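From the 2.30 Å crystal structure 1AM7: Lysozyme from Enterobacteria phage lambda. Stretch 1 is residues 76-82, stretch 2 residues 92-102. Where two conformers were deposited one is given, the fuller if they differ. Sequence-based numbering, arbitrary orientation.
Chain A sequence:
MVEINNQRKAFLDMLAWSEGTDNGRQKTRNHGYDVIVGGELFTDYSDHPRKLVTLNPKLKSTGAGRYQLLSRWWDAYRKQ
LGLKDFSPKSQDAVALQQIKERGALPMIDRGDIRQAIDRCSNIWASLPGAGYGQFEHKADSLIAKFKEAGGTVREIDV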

# COMPACT_ATOMS: atom_id res chain seq x y z
N ALA A 76 -17.70 -20.42 -8.22
CA ALA A 76 -16.34 -20.80 -8.57
C ALA A 76 -16.00 -22.19 -7.99
O ALA A 76 -15.69 -23.13 -8.73
N TYR A 77 -16.14 -22.33 -6.67
CA TYR A 77 -15.84 -23.58 -5.99
C TYR A 77 -16.75 -24.75 -6.28
O TYR A 77 -16.29 -25.88 -6.27
N ARG A 78 -18.04 -24.50 -6.50
CA ARG A 78 -18.99 -25.57 -6.83
C ARG A 78 -18.41 -26.30 -8.06
O ARG A 78 -18.21 -27.52 -8.04
N LYS A 79 -18.09 -25.52 -9.08
CA LYS A 79 -17.54 -26.00 -10.35
C LYS A 79 -16.21 -26.72 -10.14
O LYS A 79 -16.01 -27.86 -10.56
N GLN A 80 -15.30 -26.03 -9.48
CA GLN A 80 -13.98 -26.56 -9.20
C GLN A 80 -13.94 -27.86 -8.40
O GLN A 80 -13.10 -28.73 -8.65
N LEU A 81 -14.80 -27.99 -7.39
CA LEU A 81 -14.80 -29.18 -6.54
C LEU A 81 -15.82 -30.23 -6.94
O LEU A 81 -15.86 -31.31 -6.35
N GLY A 82 -16.66 -29.93 -7.93
CA GLY A 82 -17.67 -30.87 -8.37
C GLY A 82 -18.76 -31.10 -7.33
O GLY A 82 -19.18 -32.24 -7.14
N ASP A 92 -18.67 -27.05 4.30
CA ASP A 92 -17.41 -27.36 4.99
C ASP A 92 -16.30 -27.51 3.95
O ASP A 92 -15.17 -27.03 4.15
N ALA A 93 -16.61 -28.22 2.86
CA ALA A 93 -15.64 -28.49 1.81
C ALA A 93 -15.05 -27.21 1.23
O ALA A 93 -13.83 -27.10 1.08
N VAL A 94 -15.93 -26.26 0.90
CA VAL A 94 -15.49 -24.99 0.34
C VAL A 94 -14.65 -24.19 1.34
O VAL A 94 -13.61 -23.62 0.98
N ALA A 95 -15.09 -24.14 2.60
CA ALA A 95 -14.35 -23.42 3.62
C ALA A 95 -12.94 -23.99 3.74
O ALA A 95 -11.96 -23.23 3.72
N LEU A 96 -12.84 -25.32 3.84
CA LEU A 96 -11.54 -25.98 3.97
C LEU A 96 -10.68 -25.75 2.72
O LEU A 96 -9.46 -25.57 2.82
N GLN A 97 -11.32 -25.73 1.56
CA GLN A 97 -10.59 -25.50 0.32
C GLN A 97 -9.96 -24.12 0.34
O GLN A 97 -8.82 -23.95 -0.07
N GLN A 98 -10.72 -23.13 0.80
CA GLN A 98 -10.20 -21.75 0.87
C GLN A 98 -9.06 -21.66 1.86
O GLN A 98 -8.07 -20.98 1.61
N ILE A 99 -9.19 -22.37 2.99
CA ILE A 99 -8.16 -22.38 4.02
C ILE A 99 -6.89 -23.04 3.46
O ILE A 99 -5.77 -22.59 3.72
N LYS A 100 -7.08 -24.09 2.68
CA LYS A 100 -5.97 -24.81 2.06
C LYS A 100 -5.19 -23.88 1.10
O LYS A 100 -3.97 -23.80 1.15
N GLU A 101 -5.93 -23.14 0.28
CA GLU A 101 -5.33 -22.23 -0.68
C GLU A 101 -4.58 -21.06 -0.07
O GLU A 101 -3.76 -20.43 -0.74
N ARG A 102 -4.82 -20.79 1.20
CA ARG A 102 -4.13 -19.71 1.90
C ARG A 102 -2.94 -20.28 2.66
O ARG A 102 -2.28 -19.57 3.40

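Where two helices cross at nearly a right angle, their shared surface is short, and a few long side chains must do most of the work. Helices 76-81 and 92-101 of the phage lambda lysozyme illustrate the point: their axes cross at 91°, 10.5 Å apart at closest approach, and only 344 Å² is buried between the two stretches, both sides summed.

Along the first stretch, Ala76 lies out of reach, and the contact begins with Tyr77, whose CA is 6.5 Å from the CA of Val94. Its CB points toward the second helix, and chi1 in the m well (-72°) carries the ring across it as a knob, into a hole formed by Val94, Gln97, Gln98 and Glu101. Tyr77 CD2 lies 3.9 Å from CG1 of Val94, a t rotamer, while Tyr77 CE1 lies 3.7 Å from CG of Gln97. At the far end of the ring, Tyr77 OH approaches CG of Gln98 at 3.6 Å and donates a hydrogen bond to OE1 of Glu101 (2.7 Å), so the hydroxyl of the buried tyrosine is paired with a charged acceptor. The carboxylate oxygen sits at the ring edge, near its plane.

The CA-to-CB bond of Arg78 points away and Lys79 is out of reach, as is usual when one face of a helix makes the contact; the next residue to return is Gln80. Its CB points toward the second helix, and the extended chain, chi1 and chi2 both t, brings the amide to the same carboxylate, where Gln80 NE2 makes a weak hydrogen bond to Glu101 OE2 at 3.3 Å. Gln97, with chi1 t and chi2 p, supplies a second amide from within its own helix: Gln97 NE2 donates to Glu101 OE2 at 3.0 Å. Glu101, itself m then t, thus gathers the tyrosine hydroxyl on one oxygen and two amides on the other. Water 1 extends the cluster: its O lies 3.2 Å from OE1 of Gln80 and 3.0 Å from OE1 of Glu101, and it can donate to either, the second bond being weak.

Leu81 closes the contact. Its CB points toward the second helix, and the m, t rotamer places Leu81 CD1 4.2 Å from the backbone O of Ala93 and 4.4 Å from CG2 of Val94, its apolar side-chain partner, while Leu81 CD2 lies 3.8 Å from OE1 of Gln97. At Gly82 the chain leaves helical geometry with a positive phi of 68°, a conformation that favours glycine, and takes no part in the packing.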

# COMPACT_ATOMS: atom_id res chain seq x y z
CB ALA A 76 -15.36 -19.75 -8.08
CB TYR A 77 -15.77 -23.34 -4.50
CG TYR A 77 -14.54 -22.58 -4.12
CD1 TYR A 77 -13.28 -23.17 -4.19
CD2 TYR A 77 -14.62 -21.24 -3.72
CE1 TYR A 77 -12.12 -22.46 -3.89
CE2 TYR A 77 -13.47 -20.52 -3.41
CZ TYR A 77 -12.23 -21.14 -3.50
OH TYR A 77 -11.09 -20.45 -3.19
CB ARG A 78 -20.37 -25.01 -7.19
CG ARG A 78 -21.27 -26.02 -7.91
CD ARG A 78 -22.62 -25.43 -8.33
NE ARG A 78 -23.63 -25.54 -7.28
CZ ARG A 78 -24.36 -26.63 -7.05
NH1 ARG A 78 -24.20 -27.70 -7.81
NH2 ARG A 78 -25.25 -26.63 -6.07
CB LYS A 79 -17.34 -24.79 -11.26
CG LYS A 79 -17.18 -25.08 -12.74
CD LYS A 79 -16.74 -23.81 -13.51
CE LYS A 79 -17.44 -22.52 -13.02
NZ LYS A 79 -18.93 -22.47 -13.20
CB GLN A 80 -13.18 -25.50 -8.45
CG GLN A 80 -11.76 -25.91 -8.09
CD GLN A 80 -11.06 -24.90 -7.20
OE1 GLN A 80 -11.26 -23.68 -7.32
NE2 GLN A 80 -10.21 -25.39 -6.31
CB LEU A 81 -15.00 -28.78 -5.07
CG LEU A 81 -13.94 -27.87 -4.44
CD1 LEU A 81 -14.34 -27.46 -3.03
CD2 LEU A 81 -12.62 -28.60 -4.40
CB ASP A 92 -17.51 -28.68 5.76
CG ASP A 92 -18.31 -28.57 7.06
OD1 ASP A 92 -18.74 -27.47 7.46
OD2 ASP A 92 -18.49 -29.63 7.69
CB ALA A 93 -16.26 -29.33 0.70
CB VAL A 94 -16.68 -24.13 -0.13
CG1 VAL A 94 -16.20 -22.77 -0.56
CG2 VAL A 94 -17.41 -24.84 -1.29
CB ALA A 95 -15.07 -23.50 4.94
CB LEU A 96 -11.71 -27.48 4.23
CG LEU A 96 -12.26 -27.85 5.61
CD1 LEU A 96 -12.58 -29.34 5.68
CD2 LEU A 96 -11.27 -27.46 6.68
CB GLN A 97 -11.52 -25.63 -0.89
CG GLN A 97 -10.80 -25.50 -2.22
CD GLN A 97 -9.77 -26.59 -2.42
OE1 GLN A 97 -9.93 -27.70 -1.93
NE2 GLN A 97 -8.69 -26.28 -3.15
CB GLN A 98 -11.31 -20.77 1.22
CG GLN A 98 -12.42 -20.73 0.18
CD GLN A 98 -13.55 -19.83 0.59
OE1 GLN A 98 -13.59 -18.67 0.21
NE2 GLN A 98 -14.47 -20.35 1.39
CB ILE A 99 -8.65 -23.13 5.25
CG1 ILE A 99 -9.75 -22.30 5.93
CG2 ILE A 99 -7.51 -23.43 6.21
CD1 ILE A 99 -10.50 -23.02 7.02
CB LYS A 100 -6.50 -26.02 1.28
CG LYS A 100 -5.45 -26.84 0.55
CD LYS A 100 -6.12 -27.82 -0.40
CE LYS A 100 -5.14 -28.51 -1.33
NZ LYS A 100 -4.18 -29.34 -0.55
CB GLU A 101 -6.40 -21.77 -1.67
CG GLU A 101 -6.84 -22.91 -2.56
CD GLU A 101 -8.05 -22.60 -3.41
OE1 GLU A 101 -8.55 -21.46 -3.34
OE2 GLU A 101 -8.50 -23.50 -4.14
CB ARG A 102 -5.10 -19.01 2.86
CG ARG A 102 -6.31 -18.44 2.13
CD ARG A 102 -6.08 -17.03 1.64
NE ARG A 102 -4.75 -16.83 1.07
CZ ARG A 102 -3.84 -16.00 1.57
NH1 ARG A 102 -4.10 -15.27 2.65
NH2 ARG A 102 -2.63 -15.93 1.01
O HOH W 1 -9.17 -21.49 -6.27